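Major capsid protein (Faustovirus, PDB 5J7O) probably builds the protein shell of a large double-stranded DNA virus, as a double jelly-roll subunit that associates in threes. Local coordinates at residues Asp23-Arg28 with Val49-Thr54; Glu72-Arg77 with Ser92-Gly97; Cys178-Leu183 with Arg224-Glu229; Arg422-Arg427 with Val435-Leu440; Val489-Thr494 with Thr502-Ala507. All coordinates share one frame; numbering follows the deposited sequence.

Overall arrangement
The five contacts are strung along an elongated double jelly-roll chain and none touches another. Interaction 1 joins two N-terminal helices, its centre about 53 Å from the chain centre, and a bound peptide packs there with its backbone on R28 and R53. Interaction 5, the end of a long beta hairpin, is centred about 54 Å out on the opposite side, about 98 Å from interaction 1 between centres. Interaction 3 is centred about 9 Å from the chain centre; interaction 2, beside strand 69-76, and interaction 4, on strand 415-428, each come within about 10 Å of it at the nearest atoms. Interactions 1, 2, 3 and 5 touch the second subunit; no other protein chain reaches interaction 4.

Interaction 1. Residues Asp23-Arg28 with Val49-Thr54; sequences DLLNDR and VDIERT
R28 reaches from helix 22-38 to the backbone carbonyls of D50 and I51, and the polar grip there is close. Its NH2 donates to D50 O at 2.6 Å, fairly straight at 161° and within the guanidinium plane, although the donor stands above the carbonyl plane. NH1 adds weak bonds to D50 O, I51 O and T54 OG1, the last at 2.8 Å but strongly bent, while T54 CG2 lies over one face of the guanidinium. The R28 chain bends at chi3 (45°), which turns NE toward these carbonyls. The apolar part is smaller: L25 CD1 meets I51 CG2 at 3.6 Å, the two side chains crossing at about a right angle. Looser is the margin at R53, where NE stays 4.1 Å from R28 NH2 and like charges lie near each other. I51 also packs on I29 of helix 22-38, I405 and I408 of the second subunit close on L25 and I51, and a bound peptide runs past R28 and T54, so both subunit and peptide pack on this helix pair.

Interaction 2. Residues Glu72-Arg77 with Ser92-Gly97; sequences EYQKTR and SIPQFG
E72 meets F96 where strand 69-76 of a jelly-roll sheet runs beside the loop between strands 88-92 and 99-109. The E72 and F96 side chains cross at about a right angle, with E72 OE1 3.4 Å from F96 CZ. Y73 turns to the other side of the strand, where its OH bonds D102 and Y553 of the second subunit. Q74 carries the largest share of the strand's contact: CG is anti to the backbone N (chi1 -177°) and the chain runs extended, bringing the amide to F96 with the two planes 31° apart. NE2 sits 3.7 Å above one face, offset toward the rim, while OE1 approaches F96 CB at 3.3 Å. F96 also pairs edge-to-face with F400, tying the loop to strand 389-401. T76 and P94 then reach toward each other tip to tip, T76 CB 3.9 Å from P94 CG. At R77 the link becomes water-mediated: one water donates to R77 O at 2.7 Å and accepts from S92 N at 2.6 Å.

Interaction 3. Residues Cys178-Leu183 with Arg224-Glu229; sequences CEYPGL and RLIGQE
The Y180 ring carries the Q228 amide on one face, the planes 22° apart and stacked, with Q228 OE1 4.1 Å above the ring centre; I226 CD1 comes to the ring edge, 3.5 Å from Y180 CD1. Within the double jelly-roll subunit, Y180, the N-cap of helix 181-185, here packs against the residues that follow helix 216-225. The bend of Q228 at chi2 turns CD toward the tyrosine, and OE1 also accepts from Y180 N at 3.0 Å in a nearly straight bond of 165°. The same oxygen thus holds the N-cap backbone and lies over the ring. I226 CD1 continues to L183 CG, packing the residue after helix 216-225 onto helix 181-185, and H469 makes an edge-to-face pair with Y180. At G182 the backbones come closest, CA atoms of G182 and I226 being 4.2 Å apart, where a CB on G182 would strike I226 CA. There G182 N donates to I226 O at 2.9 Å, the donor tilted 25° from the carbonyl plane.

Interaction 4. Residues Arg422-Arg427 with Val435-Leu440; sequences REQVQR and VLQSQL
Q424 NE2 donates to L436 O at 2.9 Å, an almost straight bond (167°) with the acceptor within the amide plane of Q424. The other end of the same amide is used too: its OE1 accepts from S438 N at 3.0 Å, so both polar atoms of one side chain bind backbone of the 435-440 segment. Q424 CG stands anti to the backbone N (chi1 161°) and the rest of the chain is extended, carrying the amide straight out from the strand to the turn. Q439 crosses it at about a right angle, the two amide planes 59° apart. The oxygens Q424 OE1 and Q439 OE1 are 2.9 Å apart, both acceptors, and Q439 NE2 is turned instead to Q437 OE1, meeting it in the carbonyl plane, on a lone pair, at 2.9 Å. Q437 NE2 in turn donates to V435 O, so the Q439 and Q437 amides are hydrogen-bonded in series, and S611 bonds Q437 OE1 as well. V435 CG1 packs against Q424 NE2 at 3.5 Å and against Q426 CB. At the far end R422 CD lies 3.1 Å from Q439 O. Strand 415-428 pairs with 607-620, and strand 432-436 with 592-597. The arrangement thus bridges the outermost strands, within this chain, of two four-stranded antiparallel sheets, as in a jelly roll, with a type I turn at Q437-L440.

Interaction 5. Residues Val489-Thr494 with Thr502-Ala507; sequences VSIDDT and TFKQSA
V489 and K504 form an antiparallel hydrogen-bonded pair: K504 N donates to V489 O at 2.9 Å, and V489 N returns a weak bond to K504 O. Next, S490 and F503 are a non-hydrogen-bonded pair with CA atoms 4.5 Å apart, where S490 CA also makes a CH contact to T502 O. The ladder ends with I491 N donating to T502 O at 3.1 Å (160°). Beyond it, D492 OD1 accepts from T494 N at 3.3 Å, an Asx turn. Of the side chains, I491 CD1 meets K504 CE at 3.6 Å, the two crossing obliquely. Outside this pair of segments, K504 NZ forms a salt bridge with D493 of the second subunit. D492 CB packs on T502 CG2, 3.9 Å away. F503 turns its ring edge to the V489 backbone, and R488 makes a cation-pi contact with F503. Strands 473-490 and 503-521 thus close a long beta hairpin whose tip meets the other two subunits of the trimer.

Interaction 1. Residues Asp23-Arg28 with Val49-Thr54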
# COMPACT_ATOMS: atom_id res chain seq x y z
N ASP B 23 11.11 47.15 1.25
CA ASP B 23 11.67 48.49 1.26
C ASP B 23 13.09 48.50 0.72
O ASP B 23 13.51 49.47 0.09
CB ASP B 23 11.64 49.08 2.67
CG ASP B 23 10.24 49.43 3.13
OD1 ASP B 23 9.68 50.42 2.61
OD2 ASP B 23 9.69 48.72 4.00
N LEU B 24 13.84 47.41 0.94
CA LEU B 24 15.17 47.30 0.36
C LEU B 24 15.10 47.10 -1.15
O LEU B 24 15.84 47.73 -1.91
CB LEU B 24 15.93 46.15 1.01
CG LEU B 24 17.24 45.70 0.35
CD1 LEU B 24 18.25 46.84 0.31
CD2 LEU B 24 17.82 44.50 1.08
N LEU B 25 14.20 46.22 -1.61
CA LEU B 25 14.09 45.94 -3.04
C LEU B 25 13.66 47.18 -3.82
O LEU B 25 14.17 47.45 -4.91
CB LEU B 25 13.12 44.79 -3.28
CG LEU B 25 12.93 44.35 -4.73
CD1 LEU B 25 14.25 43.85 -5.31
CD2 LEU B 25 11.86 43.27 -4.82
N ASN B 26 12.70 47.94 -3.27
CA ASN B 26 12.28 49.18 -3.93
C ASN B 26 13.44 50.15 -4.05
O ASN B 26 13.60 50.82 -5.08
CB ASN B 26 11.13 49.81 -3.16
CG ASN B 26 9.81 49.09 -3.37
OD1 ASN B 26 9.60 48.45 -4.40
ND2 ASN B 26 8.92 49.18 -2.39
N ASP B 27 14.28 50.25 -3.01
CA ASP B 27 15.44 51.13 -3.07
C ASP B 27 16.42 50.66 -4.14
O ASP B 27 17.04 51.48 -4.83
CB ASP B 27 16.12 51.20 -1.71
CG ASP B 27 15.33 51.99 -0.70
OD1 ASP B 27 14.60 52.93 -1.11
OD2 ASP B 27 15.42 51.69 0.51
N ARG B 28 16.58 49.34 -4.29
CA ARG B 28 17.48 48.83 -5.32
C ARG B 28 16.94 49.11 -6.71
O ARG B 28 17.71 49.46 -7.62
CB ARG B 28 17.70 47.33 -5.12
CG ARG B 28 18.35 46.97 -3.79
CD ARG B 28 19.07 45.63 -3.86
NE ARG B 28 19.86 45.50 -5.07
CZ ARG B 28 19.65 44.58 -6.01
NH1 ARG B 28 18.67 43.69 -5.86
NH2 ARG B 28 20.42 44.53 -7.09
N VAL B 49 18.30 39.53 -13.45
CA VAL B 49 19.50 39.17 -12.70
C VAL B 49 19.81 40.23 -11.65
O VAL B 49 20.21 39.91 -10.52
CB VAL B 49 20.69 38.95 -13.66
CG1 VAL B 49 21.98 38.73 -12.89
CG2 VAL B 49 20.41 37.77 -14.58
N ASP B 50 19.64 41.51 -12.00
CA ASP B 50 19.89 42.59 -11.04
C ASP B 50 19.03 42.43 -9.79
O ASP B 50 19.52 42.62 -8.67
CB ASP B 50 19.63 43.95 -11.68
CG ASP B 50 20.70 44.34 -12.68
OD1 ASP B 50 20.36 44.97 -13.70
OD2 ASP B 50 21.89 44.02 -12.44
N ILE B 51 17.76 42.08 -9.96
CA ILE B 51 16.89 41.85 -8.81
C ILE B 51 17.35 40.62 -8.04
O ILE B 51 17.44 40.64 -6.81
CB ILE B 51 15.42 41.72 -9.25
CG1 ILE B 51 14.97 42.97 -10.02
CG2 ILE B 51 14.52 41.47 -8.05
CD1 ILE B 51 15.09 44.25 -9.23
N GLU B 52 17.66 39.53 -8.75
CA GLU B 52 17.94 38.26 -8.11
C GLU B 52 19.28 38.23 -7.39
O GLU B 52 19.58 37.23 -6.72
CB GLU B 52 17.86 37.13 -9.13
CG GLU B 52 16.43 36.85 -9.58
CD GLU B 52 16.28 35.51 -10.27
OE1 GLU B 52 16.52 35.44 -11.50
OE2 GLU B 52 15.92 34.53 -9.59
N ARG B 53 20.10 39.28 -7.48
CA ARG B 53 21.31 39.34 -6.66
C ARG B 53 20.98 39.43 -5.17
O ARG B 53 21.84 39.12 -4.34
CB ARG B 53 22.18 40.53 -7.08
CG ARG B 53 22.47 40.58 -8.57
CD ARG B 53 23.72 41.37 -8.92
NE ARG B 53 23.87 42.58 -8.12
CZ ARG B 53 24.93 42.85 -7.36
NH1 ARG B 53 25.93 41.98 -7.29
NH2 ARG B 53 24.98 43.98 -6.67
N THR B 54 19.77 39.85 -4.82
CA THR B 54 19.31 39.89 -3.44
C THR B 54 18.02 39.12 -3.20
O THR B 54 17.92 38.40 -2.21
CB THR B 54 19.11 41.35 -2.97
OG1 THR B 54 18.05 41.95 -3.73
CG2 THR B 54 20.39 42.15 -3.16

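Interaction 2. Residues Glu72-Arg77 with Ser92-Gly97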
# COMPACT_ATOMS: atom_id res chain seq x y z
N GLU B 72 20.72 6.64 -26.40
CA GLU B 72 20.13 5.52 -27.12
C GLU B 72 20.67 4.23 -26.51
O GLU B 72 21.86 4.14 -26.19
CB GLU B 72 20.46 5.57 -28.61
CG GLU B 72 19.93 4.39 -29.40
CD GLU B 72 20.48 4.32 -30.81
OE1 GLU B 72 21.28 5.21 -31.18
OE2 GLU B 72 20.13 3.38 -31.55
N TYR B 73 19.79 3.25 -26.35
CA TYR B 73 20.17 1.97 -25.77
C TYR B 73 20.71 1.03 -26.83
O TYR B 73 20.34 1.11 -28.01
CB TYR B 73 18.99 1.33 -25.04
CG TYR B 73 18.67 1.99 -23.73
CD1 TYR B 73 19.18 1.50 -22.54
CD2 TYR B 73 17.86 3.12 -23.67
CE1 TYR B 73 18.90 2.11 -21.33
CE2 TYR B 73 17.57 3.73 -22.47
CZ TYR B 73 18.09 3.22 -21.30
OH TYR B 73 17.81 3.83 -20.10
N GLN B 74 21.58 0.13 -26.41
CA GLN B 74 22.19 -0.87 -27.28
C GLN B 74 22.33 -2.16 -26.49
O GLN B 74 22.84 -2.15 -25.37
CB GLN B 74 23.56 -0.40 -27.79
CG GLN B 74 24.23 -1.35 -28.76
CD GLN B 74 25.58 -0.84 -29.23
OE1 GLN B 74 26.43 -0.48 -28.43
NE2 GLN B 74 25.77 -0.79 -30.55
N LYS B 75 21.87 -3.27 -27.07
CA LYS B 75 21.93 -4.57 -26.42
C LYS B 75 22.96 -5.45 -27.11
O LYS B 75 23.09 -5.43 -28.34
CB LYS B 75 20.56 -5.25 -26.42
CG LYS B 75 19.98 -5.58 -27.78
CD LYS B 75 18.55 -6.09 -27.65
CE LYS B 75 17.98 -6.57 -28.97
NZ LYS B 75 18.53 -7.90 -29.36
N THR B 76 23.70 -6.22 -26.31
CA THR B 76 24.76 -7.07 -26.83
C THR B 76 24.69 -8.43 -26.15
O THR B 76 24.11 -8.58 -25.07
CB THR B 76 26.14 -6.44 -26.61
OG1 THR B 76 27.13 -7.22 -27.30
CG2 THR B 76 26.49 -6.40 -25.13
N ARG B 77 25.28 -9.42 -26.80
CA ARG B 77 25.29 -10.80 -26.34
C ARG B 77 26.60 -11.12 -25.63
O ARG B 77 27.60 -10.42 -25.82
CB ARG B 77 25.09 -11.75 -27.53
CG ARG B 77 23.75 -11.59 -28.22
CD ARG B 77 23.42 -12.80 -29.07
NE ARG B 77 22.09 -12.69 -29.66
CZ ARG B 77 20.96 -12.96 -29.02
NH1 ARG B 77 20.99 -13.36 -27.76
NH2 ARG B 77 19.79 -12.82 -29.64
N SER B 92 31.10 -7.89 -23.32
CA SER B 92 31.90 -6.72 -23.63
C SER B 92 30.99 -5.50 -23.70
O SER B 92 29.82 -5.59 -24.09
CB SER B 92 32.65 -6.89 -24.95
OG SER B 92 33.69 -7.85 -24.83
N ILE B 93 31.53 -4.36 -23.29
CA ILE B 93 30.80 -3.10 -23.42
C ILE B 93 31.17 -2.51 -24.77
O ILE B 93 32.27 -1.96 -24.93
CB ILE B 93 31.12 -2.14 -22.26
CG1 ILE B 93 30.83 -2.82 -20.92
CG2 ILE B 93 30.30 -0.86 -22.40
CD1 ILE B 93 31.18 -1.98 -19.72
N PRO B 94 30.30 -2.60 -25.78
CA PRO B 94 30.68 -2.19 -27.13
C PRO B 94 30.97 -0.70 -27.21
O PRO B 94 30.52 0.10 -26.38
CB PRO B 94 29.45 -2.56 -27.98
CG PRO B 94 28.66 -3.51 -27.14
CD PRO B 94 28.91 -3.10 -25.72
N GLN B 95 31.73 -0.33 -28.23
CA GLN B 95 32.01 1.07 -28.50
C GLN B 95 30.84 1.65 -29.29
O GLN B 95 30.56 1.21 -30.41
CB GLN B 95 33.32 1.22 -29.27
CG GLN B 95 33.92 2.61 -29.20
CD GLN B 95 35.38 2.62 -29.56
OE1 GLN B 95 36.25 2.43 -28.70
NE2 GLN B 95 35.68 2.84 -30.83
N PHE B 96 30.16 2.63 -28.70
CA PHE B 96 28.97 3.20 -29.32
C PHE B 96 28.89 4.69 -29.06
O PHE B 96 29.14 5.50 -29.96
CB PHE B 96 27.71 2.49 -28.80
CG PHE B 96 26.47 2.80 -29.58
CD1 PHE B 96 26.54 3.28 -30.88
CD2 PHE B 96 25.22 2.60 -29.02
CE1 PHE B 96 25.40 3.57 -31.60
CE2 PHE B 96 24.07 2.88 -29.73
CZ PHE B 96 24.16 3.36 -31.02
N GLY B 97 28.55 5.08 -27.83
CA GLY B 97 28.43 6.48 -27.49
C GLY B 97 29.71 7.07 -26.93
O GLY B 97 30.70 6.38 -26.71
O HOH W 1 29.87 -9.07 -25.29

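Interaction 3. Residues Cys178-Leu183 with Arg224-Glu229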
# COMPACT_ATOMS: atom_id res chain seq x y z
N CYS B 178 11.77 -18.93 -6.46
CA CYS B 178 12.06 -18.26 -5.20
C CYS B 178 11.65 -16.80 -5.30
O CYS B 178 11.48 -16.24 -6.39
CB CYS B 178 13.55 -18.38 -4.87
SG CYS B 178 14.63 -17.40 -5.93
N GLU B 179 11.46 -16.17 -4.14
CA GLU B 179 11.11 -14.76 -4.13
C GLU B 179 12.28 -13.93 -4.64
O GLU B 179 13.44 -14.21 -4.32
CB GLU B 179 10.70 -14.32 -2.73
CG GLU B 179 9.31 -14.77 -2.33
CD GLU B 179 8.79 -14.08 -1.09
OE1 GLU B 179 9.62 -13.74 -0.21
OE2 GLU B 179 7.57 -13.86 -1.00
N TYR B 180 11.96 -12.93 -5.45
CA TYR B 180 12.95 -12.08 -6.09
C TYR B 180 13.99 -12.90 -6.86
O TYR B 180 15.19 -12.83 -6.56
CB TYR B 180 13.61 -11.16 -5.07
CG TYR B 180 12.59 -10.33 -4.32
CD1 TYR B 180 12.00 -9.23 -4.92
CD2 TYR B 180 12.20 -10.67 -3.03
CE1 TYR B 180 11.06 -8.48 -4.26
CE2 TYR B 180 11.26 -9.92 -2.36
CZ TYR B 180 10.69 -8.82 -2.98
OH TYR B 180 9.75 -8.06 -2.31
N PRO B 181 13.57 -13.68 -7.86
CA PRO B 181 14.54 -14.54 -8.57
C PRO B 181 15.63 -13.75 -9.26
O PRO B 181 16.77 -14.20 -9.32
CB PRO B 181 13.66 -15.30 -9.57
CG PRO B 181 12.24 -15.07 -9.14
CD PRO B 181 12.23 -13.74 -8.46
N GLY B 182 15.30 -12.57 -9.78
CA GLY B 182 16.31 -11.77 -10.45
C GLY B 182 17.40 -11.29 -9.51
O GLY B 182 18.51 -11.00 -9.94
N LEU B 183 17.09 -11.22 -8.22
CA LEU B 183 18.11 -10.79 -7.26
C LEU B 183 19.02 -11.94 -6.86
O LEU B 183 20.23 -11.74 -6.70
CB LEU B 183 17.45 -10.18 -6.03
CG LEU B 183 16.64 -8.91 -6.27
CD1 LEU B 183 16.20 -8.29 -4.96
CD2 LEU B 183 17.44 -7.91 -7.10
N ARG B 224 8.46 -6.31 -11.21
CA ARG B 224 8.33 -6.91 -12.54
C ARG B 224 9.68 -7.06 -13.22
O ARG B 224 9.87 -7.98 -14.02
CB ARG B 224 7.39 -6.08 -13.41
CG ARG B 224 5.96 -6.00 -12.88
CD ARG B 224 4.97 -5.79 -14.02
NE ARG B 224 3.59 -5.78 -13.54
CZ ARG B 224 2.76 -4.75 -13.66
NH1 ARG B 224 3.16 -3.64 -14.26
NH2 ARG B 224 1.52 -4.84 -13.19
N LEU B 225 10.64 -6.18 -12.91
CA LEU B 225 11.97 -6.29 -13.51
C LEU B 225 12.69 -7.55 -13.04
O LEU B 225 13.39 -8.21 -13.82
CB LEU B 225 12.80 -5.05 -13.19
CG LEU B 225 12.42 -3.75 -13.90
CD1 LEU B 225 13.25 -2.59 -13.36
CD2 LEU B 225 12.59 -3.89 -15.40
N ILE B 226 12.54 -7.90 -11.76
CA ILE B 226 13.28 -9.00 -11.16
C ILE B 226 12.43 -10.25 -11.00
O ILE B 226 12.84 -11.19 -10.31
CB ILE B 226 13.89 -8.57 -9.81
CG1 ILE B 226 12.79 -8.09 -8.86
CG2 ILE B 226 14.93 -7.48 -10.02
CD1 ILE B 226 13.32 -7.46 -7.60
N GLY B 227 11.25 -10.29 -11.61
CA GLY B 227 10.47 -11.51 -11.65
C GLY B 227 9.68 -11.84 -10.40
O GLY B 227 9.33 -13.00 -10.19
N GLN B 228 9.40 -10.85 -9.55
CA GLN B 228 8.55 -11.05 -8.39
C GLN B 228 7.10 -10.79 -8.77
O GLN B 228 6.80 -9.77 -9.42
CB GLN B 228 8.98 -10.14 -7.24
CG GLN B 228 8.06 -10.19 -6.02
CD GLN B 228 8.17 -11.48 -5.24
OE1 GLN B 228 9.08 -12.28 -5.46
NE2 GLN B 228 7.23 -11.69 -4.32
N GLU B 229 6.21 -11.69 -8.39
CA GLU B 229 4.80 -11.54 -8.72
C GLU B 229 4.23 -10.30 -8.03
O GLU B 229 4.69 -9.87 -6.97
CB GLU B 229 4.01 -12.78 -8.31
CG GLU B 229 4.01 -13.06 -6.81
CD GLU B 229 3.42 -14.42 -6.48
OE1 GLU B 229 3.07 -15.17 -7.41
OE2 GLU B 229 3.31 -14.74 -5.27

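Interaction 4. Residues Arg422-Arg427 with Val435-Leu440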
# COMPACT_ATOMS: atom_id res chain seq x y z
N ARG B 422 31.51 -2.89 -0.77
CA ARG B 422 32.55 -3.57 -0.01
C ARG B 422 31.87 -4.44 1.03
O ARG B 422 31.35 -3.94 2.03
CB ARG B 422 33.50 -2.56 0.64
CG ARG B 422 34.75 -2.29 -0.19
CD ARG B 422 35.60 -3.55 -0.26
NE ARG B 422 36.75 -3.42 -1.16
CZ ARG B 422 37.82 -4.20 -1.11
NH1 ARG B 422 37.89 -5.16 -0.20
NH2 ARG B 422 38.81 -4.03 -1.97
N GLU B 423 31.88 -5.75 0.80
CA GLU B 423 31.06 -6.70 1.53
C GLU B 423 31.92 -7.66 2.34
O GLU B 423 33.01 -8.05 1.91
CB GLU B 423 30.17 -7.49 0.55
CG GLU B 423 29.71 -8.86 1.05
CD GLU B 423 28.90 -9.61 0.01
OE1 GLU B 423 28.19 -8.95 -0.78
OE2 GLU B 423 28.96 -10.85 -0.01
N GLN B 424 31.43 -8.01 3.53
CA GLN B 424 32.03 -9.05 4.36
C GLN B 424 30.93 -9.85 5.03
O GLN B 424 29.96 -9.28 5.55
CB GLN B 424 32.96 -8.47 5.43
CG GLN B 424 33.25 -9.42 6.59
CD GLN B 424 34.26 -8.87 7.57
OE1 GLN B 424 35.35 -8.45 7.20
NE2 GLN B 424 33.89 -8.86 8.85
N VAL B 425 31.07 -11.17 5.02
CA VAL B 425 30.12 -12.09 5.64
C VAL B 425 30.89 -12.94 6.64
O VAL B 425 31.77 -13.72 6.26
CB VAL B 425 29.40 -12.96 4.61
CG1 VAL B 425 28.41 -13.88 5.30
CG2 VAL B 425 28.71 -12.10 3.58
N GLN B 426 30.55 -12.79 7.92
CA GLN B 426 31.18 -13.53 9.01
C GLN B 426 30.16 -14.47 9.62
O GLN B 426 29.15 -14.02 10.17
CB GLN B 426 31.73 -12.57 10.07
CG GLN B 426 32.31 -13.27 11.29
CD GLN B 426 33.71 -13.79 11.05
OE1 GLN B 426 34.66 -13.02 10.90
NE2 GLN B 426 33.85 -15.11 11.02
N ARG B 427 30.41 -15.77 9.52
CA ARG B 427 29.54 -16.75 10.16
C ARG B 427 29.79 -16.76 11.66
O ARG B 427 30.93 -16.75 12.12
CB ARG B 427 29.77 -18.15 9.59
CG ARG B 427 29.03 -19.21 10.39
CD ARG B 427 28.47 -20.29 9.50
NE ARG B 427 27.57 -19.78 8.47
CZ ARG B 427 26.84 -20.55 7.67
NH1 ARG B 427 26.90 -21.87 7.79
NH2 ARG B 427 26.06 -20.00 6.76
N VAL B 435 33.27 -7.86 15.54
CA VAL B 435 33.70 -8.38 14.24
C VAL B 435 34.48 -7.29 13.52
O VAL B 435 33.91 -6.28 13.10
CB VAL B 435 32.50 -8.85 13.40
CG1 VAL B 435 32.98 -9.51 12.12
CG2 VAL B 435 31.64 -9.81 14.22
N LEU B 436 35.79 -7.51 13.37
CA LEU B 436 36.61 -6.60 12.57
C LEU B 436 36.17 -6.65 11.11
O LEU B 436 35.97 -7.73 10.55
CB LEU B 436 38.08 -6.97 12.69
CG LEU B 436 39.04 -6.17 11.80
CD1 LEU B 436 39.15 -4.73 12.27
CD2 LEU B 436 40.41 -6.82 11.74
N GLN B 437 36.02 -5.48 10.50
CA GLN B 437 35.56 -5.36 9.12
C GLN B 437 36.78 -5.16 8.24
O GLN B 437 37.21 -4.04 7.96
CB GLN B 437 34.56 -4.21 8.99
CG GLN B 437 33.37 -4.32 9.93
CD GLN B 437 32.49 -5.51 9.60
OE1 GLN B 437 32.16 -5.74 8.44
NE2 GLN B 437 32.12 -6.28 10.61
N SER B 438 37.36 -6.28 7.78
CA SER B 438 38.58 -6.23 6.99
C SER B 438 38.36 -5.72 5.58
O SER B 438 39.31 -5.27 4.94
CB SER B 438 39.23 -7.62 6.94
OG SER B 438 39.55 -8.08 8.24
N GLN B 439 37.12 -5.78 5.07
CA GLN B 439 36.85 -5.35 3.71
C GLN B 439 36.98 -3.84 3.54
O GLN B 439 37.13 -3.37 2.41
CB GLN B 439 35.46 -5.81 3.28
CG GLN B 439 34.30 -4.98 3.85
CD GLN B 439 34.05 -5.23 5.33
OE1 GLN B 439 34.82 -5.91 6.00
NE2 GLN B 439 32.96 -4.67 5.84
N LEU B 440 36.94 -3.08 4.63
CA LEU B 440 36.90 -1.63 4.55
C LEU B 440 38.30 -1.06 4.37
O LEU B 440 39.17 -1.24 5.23
CB LEU B 440 36.23 -1.05 5.79
CG LEU B 440 34.82 -1.59 6.03
CD1 LEU B 440 34.13 -0.86 7.17
CD2 LEU B 440 34.02 -1.49 4.75

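Interaction 5. Residues Val489-Thr494 with Thr502-Ala507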
# COMPACT_ATOMS: atom_id res chain seq x y z
N VAL B 489 -31.99 -33.91 13.28
CA VAL B 489 -33.05 -34.65 12.60
C VAL B 489 -33.75 -35.55 13.61
O VAL B 489 -33.11 -36.17 14.46
CB VAL B 489 -32.49 -35.49 11.42
CG1 VAL B 489 -33.53 -36.48 10.92
CG2 VAL B 489 -32.04 -34.58 10.28
N SER B 490 -35.08 -35.60 13.52
CA SER B 490 -35.88 -36.53 14.31
C SER B 490 -36.10 -37.81 13.52
O SER B 490 -36.57 -37.77 12.38
CB SER B 490 -37.23 -35.90 14.69
OG SER B 490 -38.18 -36.90 14.99
N ILE B 491 -35.77 -38.95 14.13
CA ILE B 491 -35.90 -40.25 13.48
C ILE B 491 -37.16 -40.99 13.90
O ILE B 491 -37.35 -42.15 13.53
CB ILE B 491 -34.65 -41.12 13.72
CG1 ILE B 491 -34.52 -41.45 15.21
CG2 ILE B 491 -33.40 -40.43 13.19
CD1 ILE B 491 -33.77 -42.73 15.48
N ASP B 492 -38.02 -40.35 14.69
CA ASP B 492 -39.27 -40.97 15.13
C ASP B 492 -40.34 -39.89 15.11
O ASP B 492 -40.28 -38.93 15.88
CB ASP B 492 -39.13 -41.57 16.53
CG ASP B 492 -40.27 -42.50 16.89
OD1 ASP B 492 -41.32 -42.46 16.22
OD2 ASP B 492 -40.11 -43.28 17.86
N ASP B 493 -41.32 -40.04 14.22
CA ASP B 493 -42.34 -39.03 14.00
C ASP B 493 -43.52 -39.12 14.96
O ASP B 493 -44.47 -38.34 14.83
CB ASP B 493 -42.84 -39.10 12.55
CG ASP B 493 -41.94 -38.36 11.59
OD1 ASP B 493 -41.27 -37.39 12.01
OD2 ASP B 493 -41.89 -38.75 10.40
N THR B 494 -43.49 -40.05 15.91
CA THR B 494 -44.56 -40.17 16.90
C THR B 494 -44.19 -39.60 18.26
O THR B 494 -45.05 -39.53 19.14
CB THR B 494 -44.97 -41.64 17.06
OG1 THR B 494 -44.00 -42.33 17.86
CG2 THR B 494 -45.08 -42.32 15.71
N THR B 502 -34.28 -39.47 20.17
CA THR B 502 -34.60 -39.57 18.75
C THR B 502 -34.27 -38.28 17.99
O THR B 502 -34.31 -38.28 16.76
CB THR B 502 -36.08 -39.92 18.56
OG1 THR B 502 -36.89 -38.85 19.07
CG2 THR B 502 -36.42 -41.20 19.30
N PHE B 503 -33.97 -37.20 18.71
CA PHE B 503 -33.59 -35.92 18.13
C PHE B 503 -32.07 -35.90 17.99
O PHE B 503 -31.34 -35.39 18.85
CB PHE B 503 -34.11 -34.77 18.99
CG PHE B 503 -34.16 -33.44 18.30
CD1 PHE B 503 -33.98 -33.34 16.93
CD2 PHE B 503 -34.36 -32.29 19.04
CE1 PHE B 503 -34.02 -32.10 16.31
CE2 PHE B 503 -34.40 -31.05 18.42
CZ PHE B 503 -34.23 -30.96 17.06
N LYS B 504 -31.59 -36.47 16.89
CA LYS B 504 -30.16 -36.69 16.72
C LYS B 504 -29.43 -35.38 16.43
O LYS B 504 -30.00 -34.42 15.91
CB LYS B 504 -29.91 -37.69 15.59
CG LYS B 504 -30.67 -38.99 15.73
CD LYS B 504 -30.34 -39.71 17.03
CE LYS B 504 -31.02 -41.06 17.08
NZ LYS B 504 -30.70 -41.81 18.33
N GLN B 505 -28.14 -35.36 16.78
CA GLN B 505 -27.28 -34.21 16.56
C GLN B 505 -26.14 -34.58 15.61
O GLN B 505 -25.64 -35.71 15.62
CB GLN B 505 -26.68 -33.70 17.87
CG GLN B 505 -27.70 -33.39 18.95
CD GLN B 505 -27.05 -33.05 20.28
OE1 GLN B 505 -26.29 -32.08 20.38
NE2 GLN B 505 -27.34 -33.85 21.30
N SER B 506 -25.73 -33.61 14.81
CA SER B 506 -24.59 -33.77 13.92
C SER B 506 -23.92 -32.42 13.73
O SER B 506 -24.58 -31.38 13.70
CB SER B 506 -25.00 -34.36 12.57
OG SER B 506 -23.86 -34.72 11.81
N ALA B 507 -22.59 -32.44 13.62
CA ALA B 507 -21.82 -31.22 13.47
C ALA B 507 -20.53 -31.53 12.73
O ALA B 507 -19.98 -32.63 12.85
CB ALA B 507 -21.51 -30.58 14.83